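Local coordinates for protein geobacter metallireducens SMUG1 (Geobacter metallireducens, PDB 5H9I) that is a SMUG1-type member of the uracil DNA glycosylase superfamily and holds a xanthine molecule in a pocket beside its parallel sheet, at residues Glu111-Arg116 and Ile212-Ala217; Val58-Gly63 and Gly190-Ala195; Val72-Val77 and Phe135-Tyr140. All coordinates share one frame; numbering follows the deposited sequence.

Contact 1: Glu111-Arg116 and Ile212-Ala217. With XAN (xanthine), chain B.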
# COMPACT_ATOMS: atom_id res chain seq x y z
N GLU A 111 11.83 -7.94 -1.10
CA GLU A 111 10.79 -7.83 -2.07
C GLU A 111 11.23 -7.02 -3.28
O GLU A 111 11.61 -5.84 -3.10
CB GLU A 111 9.55 -7.14 -1.47
CG GLU A 111 8.41 -7.08 -2.47
CD GLU A 111 7.29 -6.17 -1.98
OE1 GLU A 111 7.12 -5.05 -2.46
OE2 GLU A 111 6.52 -6.65 -1.07
N VAL A 112 11.16 -7.59 -4.50
CA VAL A 112 11.61 -6.93 -5.67
C VAL A 112 10.80 -5.66 -5.97
O VAL A 112 11.34 -4.60 -6.31
CB VAL A 112 11.63 -7.84 -6.94
CG1 VAL A 112 12.12 -7.16 -8.19
CG2 VAL A 112 12.58 -9.03 -6.59
N SER A 113 9.52 -5.85 -5.92
CA SER A 113 8.57 -4.77 -6.23
C SER A 113 8.85 -3.51 -5.43
O SER A 113 9.12 -2.43 -6.00
CB SER A 113 7.13 -5.18 -6.01
OG SER A 113 6.70 -6.14 -6.94
N GLY A 114 8.92 -3.66 -4.13
CA GLY A 114 9.18 -2.46 -3.27
C GLY A 114 10.58 -1.98 -3.37
O GLY A 114 10.93 -0.78 -3.32
N ARG A 115 11.59 -2.85 -3.56
CA ARG A 115 12.92 -2.45 -3.85
C ARG A 115 13.05 -1.60 -5.06
O ARG A 115 13.72 -0.57 -5.05
CB ARG A 115 13.90 -3.70 -3.97
CG ARG A 115 15.29 -3.45 -3.75
CD ARG A 115 16.08 -4.78 -3.76
NE ARG A 115 16.10 -5.27 -5.10
CZ ARG A 115 15.93 -6.58 -5.41
NH1 ARG A 115 15.65 -7.51 -4.46
NH2 ARG A 115 16.10 -6.95 -6.68
N ARG A 116 12.33 -2.01 -6.10
CA ARG A 116 12.32 -1.23 -7.32
C ARG A 116 11.62 0.14 -7.09
O ARG A 116 12.12 1.15 -7.61
CB ARG A 116 11.58 -1.98 -8.42
CG ARG A 116 12.45 -3.09 -9.06
CD ARG A 116 11.66 -3.77 -10.16
NE ARG A 116 12.51 -4.80 -10.77
CZ ARG A 116 12.06 -5.69 -11.65
NH1 ARG A 116 10.80 -5.80 -11.95
NH2 ARG A 116 12.98 -6.49 -12.23
N ILE A 212 2.74 1.49 -14.48
CA ILE A 212 3.05 0.05 -14.52
C ILE A 212 3.41 -0.40 -13.08
O ILE A 212 4.18 0.27 -12.38
CB ILE A 212 4.18 -0.18 -15.54
CG1 ILE A 212 4.52 -1.61 -15.64
CG2 ILE A 212 5.33 0.73 -15.29
CD1 ILE A 212 5.44 -1.82 -16.90
N HIS A 213 2.99 -1.61 -12.75
CA HIS A 213 3.40 -2.20 -11.49
C HIS A 213 4.82 -2.74 -11.61
O HIS A 213 5.22 -3.27 -12.65
CB HIS A 213 2.44 -3.32 -11.17
CG HIS A 213 2.57 -3.82 -9.78
ND1 HIS A 213 3.63 -4.60 -9.39
CD2 HIS A 213 1.80 -3.62 -8.69
CE1 HIS A 213 3.50 -4.88 -8.10
NE2 HIS A 213 2.38 -4.34 -7.69
N PRO A 214 5.62 -2.59 -10.57
CA PRO A 214 7.05 -2.95 -10.62
C PRO A 214 7.35 -4.45 -10.54
O PRO A 214 8.55 -4.72 -10.62
CB PRO A 214 7.65 -2.14 -9.43
CG PRO A 214 6.55 -2.04 -8.44
CD PRO A 214 5.34 -1.80 -9.31
N SER A 215 6.39 -5.29 -10.32
CA SER A 215 6.72 -6.73 -10.16
C SER A 215 7.32 -7.35 -11.41
O SER A 215 7.06 -6.93 -12.56
CB SER A 215 5.65 -7.59 -9.56
OG SER A 215 5.00 -8.26 -10.51
N PRO A 216 8.14 -8.33 -11.18
CA PRO A 216 8.59 -9.11 -12.34
C PRO A 216 7.52 -9.75 -13.18
O PRO A 216 7.89 -10.27 -14.23
CB PRO A 216 9.50 -10.11 -11.69
CG PRO A 216 10.06 -9.48 -10.50
CD PRO A 216 8.95 -8.60 -9.97
N ALA A 217 6.28 -9.77 -12.78
CA ALA A 217 5.23 -10.36 -13.62
C ALA A 217 4.92 -9.53 -14.86
O ALA A 217 4.20 -10.00 -15.71
CB ALA A 217 4.04 -10.66 -12.75
N9 XAN B . 4.34 -5.27 -3.35
C4 XAN B . 3.46 -4.46 -2.84
N3 XAN B . 3.37 -3.77 -1.70
C2 XAN B . 2.35 -3.06 -1.48
O2 XAN B . 2.27 -2.49 -0.42
N1 XAN B . 1.36 -2.90 -2.37
C6 XAN B . 1.34 -3.50 -3.52
O6 XAN B . 0.40 -3.41 -4.32
C5 XAN B . 2.40 -4.36 -3.80
N7 XAN B . 2.70 -5.12 -4.84
C8 XAN B . 3.88 -5.67 -4.57

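Contact 2: Val58-Gly63 and Gly190-Ala195. With XAN (xanthine), chain B.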
# COMPACT_ATOMS: atom_id res chain seq x y z
N VAL A 58 -1.23 4.70 -5.00
CA VAL A 58 -2.04 3.73 -4.35
C VAL A 58 -1.74 2.34 -4.90
O VAL A 58 -1.85 2.08 -6.10
CB VAL A 58 -3.55 3.99 -4.54
CG1 VAL A 58 -4.42 3.00 -3.87
CG2 VAL A 58 -3.81 5.39 -4.09
N GLY A 59 -1.22 1.47 -4.03
CA GLY A 59 -1.01 0.05 -4.39
C GLY A 59 -2.26 -0.75 -4.10
O GLY A 59 -3.22 -0.22 -3.65
N MET A 60 -2.17 -2.00 -4.32
CA MET A 60 -3.29 -2.89 -4.13
C MET A 60 -3.33 -3.46 -2.74
O MET A 60 -4.21 -3.18 -2.00
CB MET A 60 -3.23 -4.03 -5.17
CG MET A 60 -4.31 -5.11 -5.03
SD MET A 60 -4.22 -6.45 -6.38
CE MET A 60 -2.79 -7.24 -5.76
N ASN A 61 -2.37 -4.30 -2.38
CA ASN A 61 -2.34 -4.86 -1.07
C ASN A 61 -0.92 -5.38 -0.75
O ASN A 61 -0.11 -5.40 -1.64
CB ASN A 61 -3.45 -5.95 -0.83
CG ASN A 61 -3.09 -7.32 -1.37
OD1 ASN A 61 -2.65 -7.48 -2.52
ND2 ASN A 61 -3.31 -8.34 -0.52
N PRO A 62 -0.62 -5.70 0.51
CA PRO A 62 0.77 -6.04 0.83
C PRO A 62 1.35 -7.24 0.14
O PRO A 62 0.60 -8.20 -0.20
CB PRO A 62 0.67 -6.41 2.30
CG PRO A 62 -0.46 -5.52 2.86
CD PRO A 62 -1.46 -5.58 1.72
N GLY A 63 2.65 -7.20 -0.14
CA GLY A 63 3.35 -8.43 -0.49
C GLY A 63 3.80 -9.02 0.80
O GLY A 63 4.06 -8.38 1.84
N GLY A 190 -0.42 -0.29 -10.87
CA GLY A 190 -1.10 -1.49 -11.46
C GLY A 190 -2.53 -1.24 -11.77
O GLY A 190 -3.17 -0.28 -11.31
N ALA A 191 -3.08 -2.13 -12.57
CA ALA A 191 -4.46 -1.97 -13.05
C ALA A 191 -5.52 -2.12 -12.01
O ALA A 191 -6.55 -1.43 -12.09
CB ALA A 191 -4.69 -3.07 -14.17
N PHE A 192 -5.36 -3.05 -11.08
CA PHE A 192 -6.37 -3.25 -10.03
C PHE A 192 -6.49 -1.98 -9.17
O PHE A 192 -7.58 -1.46 -8.93
CB PHE A 192 -6.15 -4.46 -9.16
CG PHE A 192 -6.93 -4.44 -7.89
CD1 PHE A 192 -8.19 -5.06 -7.79
CD2 PHE A 192 -6.38 -3.76 -6.72
CE1 PHE A 192 -8.87 -5.01 -6.56
CE2 PHE A 192 -6.96 -3.70 -5.54
CZ PHE A 192 -8.25 -4.35 -5.44
N ALA A 193 -5.34 -1.49 -8.72
CA ALA A 193 -5.39 -0.28 -7.92
C ALA A 193 -5.95 0.85 -8.69
O ALA A 193 -6.74 1.60 -8.15
CB ALA A 193 -3.99 0.07 -7.36
N GLU A 194 -5.61 1.05 -9.93
CA GLU A 194 -6.15 2.12 -10.76
C GLU A 194 -7.69 1.99 -10.79
O GLU A 194 -8.34 3.00 -10.63
CB GLU A 194 -5.63 2.17 -12.16
CG GLU A 194 -6.16 3.36 -12.94
CD GLU A 194 -6.11 3.18 -14.42
OE1 GLU A 194 -6.32 4.24 -15.07
OE2 GLU A 194 -5.73 2.14 -14.93
N ALA A 195 -8.18 0.77 -11.01
CA ALA A 195 -9.64 0.64 -11.15
C ALA A 195 -10.35 0.95 -9.86
O ALA A 195 -11.43 1.63 -9.91
CB ALA A 195 -9.99 -0.78 -11.58
N9 XAN B . 4.34 -5.27 -3.35
C4 XAN B . 3.46 -4.46 -2.84
N3 XAN B . 3.37 -3.77 -1.70
C2 XAN B . 2.35 -3.06 -1.48
O2 XAN B . 2.27 -2.49 -0.42
N1 XAN B . 1.36 -2.90 -2.37
C6 XAN B . 1.34 -3.50 -3.52
O6 XAN B . 0.40 -3.41 -4.32
C5 XAN B . 2.40 -4.36 -3.80
N7 XAN B . 2.70 -5.12 -4.84
C8 XAN B . 3.88 -5.67 -4.57

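Contact 3: Val72-Val77 and Phe135-Tyr140. With XAN (xanthine), chain B.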
# COMPACT_ATOMS: atom_id res chain seq x y z
N VAL A 72 4.92 -0.94 6.06
CA VAL A 72 5.05 0.15 5.14
C VAL A 72 4.71 -0.25 3.76
O VAL A 72 5.15 -1.35 3.36
CB VAL A 72 6.45 0.67 5.19
CG1 VAL A 72 6.70 1.75 4.13
CG2 VAL A 72 6.80 1.21 6.58
N PRO A 73 3.84 0.44 3.00
CA PRO A 73 3.54 0.04 1.61
C PRO A 73 4.81 -0.15 0.77
O PRO A 73 5.77 0.60 0.86
CB PRO A 73 2.70 1.21 1.03
CG PRO A 73 2.28 1.97 2.25
CD PRO A 73 3.25 1.73 3.37
N PHE A 74 4.77 -1.26 0.00
CA PHE A 74 5.97 -1.67 -0.81
C PHE A 74 7.22 -1.73 0.02
O PHE A 74 8.30 -1.51 -0.43
CB PHE A 74 6.13 -0.68 -2.01
CG PHE A 74 5.02 -0.77 -3.04
CD1 PHE A 74 5.10 -1.72 -4.09
CD2 PHE A 74 3.91 0.04 -2.95
CE1 PHE A 74 4.12 -1.73 -5.03
CE2 PHE A 74 2.93 0.00 -3.90
CZ PHE A 74 3.06 -0.88 -4.91
N GLY A 75 7.07 -2.08 1.32
CA GLY A 75 8.07 -1.82 2.31
C GLY A 75 9.11 -2.91 2.44
O GLY A 75 9.18 -3.60 3.45
N GLU A 76 9.95 -2.99 1.45
CA GLU A 76 11.12 -3.88 1.44
C GLU A 76 11.91 -3.52 2.71
O GLU A 76 12.18 -2.34 3.02
CB GLU A 76 11.90 -3.74 0.17
CG GLU A 76 13.09 -4.78 0.05
CD GLU A 76 14.43 -4.18 -0.00
OE1 GLU A 76 14.65 -2.93 0.19
OE2 GLU A 76 15.41 -4.97 -0.22
N VAL A 77 12.45 -4.52 3.42
CA VAL A 77 13.04 -4.29 4.72
C VAL A 77 14.18 -3.33 4.67
O VAL A 77 14.24 -2.37 5.46
CB VAL A 77 13.41 -5.66 5.43
CG1 VAL A 77 14.14 -5.40 6.72
CG2 VAL A 77 12.15 -6.47 5.62
N PHE A 135 4.55 13.99 -2.36
CA PHE A 135 4.03 12.68 -2.68
C PHE A 135 3.69 11.88 -1.41
O PHE A 135 4.22 12.13 -0.32
CB PHE A 135 5.07 11.90 -3.49
CG PHE A 135 5.32 12.46 -4.87
CD1 PHE A 135 6.22 13.41 -5.03
CD2 PHE A 135 4.53 12.04 -5.94
CE1 PHE A 135 6.49 13.93 -6.27
CE2 PHE A 135 4.73 12.55 -7.17
CZ PHE A 135 5.67 13.48 -7.34
N PHE A 136 2.87 10.84 -1.59
CA PHE A 136 2.69 9.83 -0.57
C PHE A 136 2.42 8.51 -1.24
O PHE A 136 1.96 8.48 -2.40
CB PHE A 136 1.61 10.21 0.43
CG PHE A 136 1.59 9.35 1.68
CD1 PHE A 136 2.68 9.38 2.54
CD2 PHE A 136 0.49 8.61 2.00
CE1 PHE A 136 2.67 8.59 3.72
CE2 PHE A 136 0.47 7.85 3.15
CZ PHE A 136 1.58 7.80 3.99
N VAL A 137 2.59 7.40 -0.52
CA VAL A 137 2.28 6.05 -1.02
C VAL A 137 1.44 5.31 -0.01
O VAL A 137 1.79 5.24 1.16
CB VAL A 137 3.62 5.22 -1.32
CG1 VAL A 137 3.30 3.87 -1.88
CG2 VAL A 137 4.52 6.01 -2.27
N ALA A 138 0.33 4.76 -0.44
CA ALA A 138 -0.57 4.01 0.39
C ALA A 138 -1.09 2.79 -0.31
O ALA A 138 -0.97 2.70 -1.51
CB ALA A 138 -1.76 4.88 0.77
N ASN A 139 -1.58 1.78 0.45
CA ASN A 139 -2.26 0.67 -0.21
C ASN A 139 -3.77 0.86 -0.10
O ASN A 139 -4.24 1.26 0.94
CB ASN A 139 -1.94 -0.66 0.47
CG ASN A 139 -0.83 -1.37 -0.20
OD1 ASN A 139 -0.55 -1.20 -1.37
ND2 ASN A 139 -0.02 -2.07 0.66
N TYR A 140 -4.49 0.41 -1.09
CA TYR A 140 -5.93 0.38 -1.06
C TYR A 140 -6.43 -0.59 0.01
O TYR A 140 -7.33 -0.24 0.76
CB TYR A 140 -6.38 -0.09 -2.43
CG TYR A 140 -7.90 -0.27 -2.55
CD1 TYR A 140 -8.71 0.80 -2.53
CD2 TYR A 140 -8.46 -1.55 -2.53
CE1 TYR A 140 -10.10 0.65 -2.57
CE2 TYR A 140 -9.79 -1.72 -2.58
CZ TYR A 140 -10.59 -0.64 -2.66
OH TYR A 140 -11.96 -0.83 -2.69
N9 XAN B . 4.34 -5.27 -3.35
C4 XAN B . 3.46 -4.46 -2.84
N3 XAN B . 3.37 -3.77 -1.70
C2 XAN B . 2.35 -3.06 -1.48
O2 XAN B . 2.27 -2.49 -0.42
N1 XAN B . 1.36 -2.90 -2.37
C6 XAN B . 1.34 -3.50 -3.52
O6 XAN B . 0.40 -3.41 -4.32
C5 XAN B . 2.40 -4.36 -3.80
N7 XAN B . 2.70 -5.12 -4.84
C8 XAN B . 3.88 -5.67 -4.57

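Contact 1: Glu111-Arg116 and Ile212-Ala217
Arg116 reaches the carbonyl of Pro214 through the one hydrogen bond that joins the two segments directly, NH1 to O at 2.8 Å with an N-H...O angle of 157°. The oxygen lies near the guanidinium plane, while the donor is tilted moderately out of the carbonyl plane. The side chain, extended from CG to NE, carries the guanidinium across to that oxygen.

Van der Waals contacts line the same seam. One is apolar: CG1 of Val112 touches CG of Pro216 at 3.9 Å and also lies above one face of the Arg116 guanidinium, offset to its rim. In the others a polar atom meets carbon: CG of Pro214 rests 3.6 Å from the backbone O of Ser113, and OG of Ser113 comes to 3.2 Å from CB of Ser215.

Bound xanthine bridges the segments at their inner end. Its N9 donates to OE1 of Glu111 at 2.9 Å, and NE2 of His213 donates to its N7 at 3.0 Å. Each residue has a second bond: OE1 accepts a weak capping bond from Gly114 N at the helix start, while ND1 of His213 accepts a sound one from Ser215 N at 3.0 Å, close to the ring plane, which fixes the turn of the imidazole.

The seam thus sets the first turn of helix 112-125 against the loop between strand 207-211 and helix 219-235. The latter helix backs it, with Asn222 bonding Arg116 NH2 and Trp225 touching Pro214, while Val189 of strand 185-189 packs on His213.

Contact 2: Val58-Gly63 and Gly190-Ala195
Met60 and Ala193 mark a buried, apolar packing contact in which the C-terminal end of central strand 55-59 and the loop leaving it meet the first turn of helix 191-201. Their CA atoms are 5.1 Å apart, and no hydrogen bond crosses between the segments, so the join rests on shape.

The methyl of Ala193 supplies the close fit. Its CB points at the strand end and sits 3.2 Å from Val58 O and 3.8 Å from Gly59 C, which brings the helix almost onto the backbone of the strand.

Beside it, Met60 forms a Met-aromatic contact with Phe192. SD is 4.0 Å from the ring centroid and 33° off the ring normal, an oblique approach, nearest to the CD2 side. The two side chains cross at about a right angle. The CG approach to the ring is modelled too short for carbons and is doubtful, so the details of the Met60-Phe192 fit are best taken as approximate.

On the loop's other flank the backbone meets xanthine. Met60 N donates to O6 at 2.9 Å with an N-H...O angle of 151°, and Asn61 N adds a weak, longer bond to the same oxygen. Asn61 O lies 3.0 Å from N1, and Gly59 CA lies 3.7 Å from O6. Asn61 ND2 bonds to Leu143 O, tying the loop to the region beyond strand 135-139.

A ligand loop that leaves the C-terminal end of a parallel strand, with the start of a helix following the neighbouring strand packed against it, is typical of a three-layer alpha/beta fold such as that of the uracil DNA glycosylase superfamily.

Contact 3: Val72-Val77 and Phe135-Tyr140
Phe74 and Asn139, one from each segment, grip the same ligand atom, O2 of xanthine. Phe74 N donates to it at 2.8 Å with an N-H...O angle of 164°. Asn139 ND2 donates to it at 2.6 Å with an angle of 157°. The other branch of the asparagine amide acts in the opposite sense, OD1 receiving a nearly straight hydrogen bond from xanthine N1 at 2.7 Å. Donor and acceptor of one amide are thus paired with an acceptor and a donor on one edge of the purine, which fixes the rotation of the amide.

The ring of Phe74 lies over the purine. CZ is 3.4 Å from xanthine C6 and CE1 is 3.4 Å from C5, while N1 lies above the same face, offset toward the rim. CG is anti to the carbonyl carbon, chi1 -67°, which starts the ring off on the side of the backbone N that holds O2. The backbone N is presented by a type II beta turn from Val72 to Gly75, with Phe74 at its third position.

On the far side of the Phe74 ring from the purine, CG1 of Val137 touches both turn residues, 4.0 Å from Pro73 CB and 4.0 Å from Phe74 CD2, an oblique approach to the ring. Pro73 CG completes the seam 3.5 Å from Val137 O. That carbonyl bonds to Tyr44 OH, and Trp118 of helix 112-125 holds Pro73 O and packs on Phe74.

No hydrogen bond joins strand 135-139 directly to the turn. The polar link runs through the ligand, consistent with a site that matches the donor at N1 and the acceptor at O2, while the Phe74 ring would limit movement toward that face.

How the contacts relate
All three contacts meet at the xanthine: contact 1 holds the five-membered ring, contact 2 meets O6, and contact 3 takes O2 and N1 and also covers one face. Their centres are 11 to 12 Å apart. Contacts 2 and 3 share the parallel sheet, where Gly59 N to Ala138 O at 2.8 Å and Gly59 O to Tyr140 N at 2.9 Å are probable hydrogen bonds between neighbouring strands. Contact 1 joins the others by packing, with His213 CB 4.0 Å from Gly190 CA and Gly114 CA 3.8 Å from Phe74 CB. Along the chain, contact 3 is nested within the loop that contact 2 closes, whereas contact 1 interleaves with both.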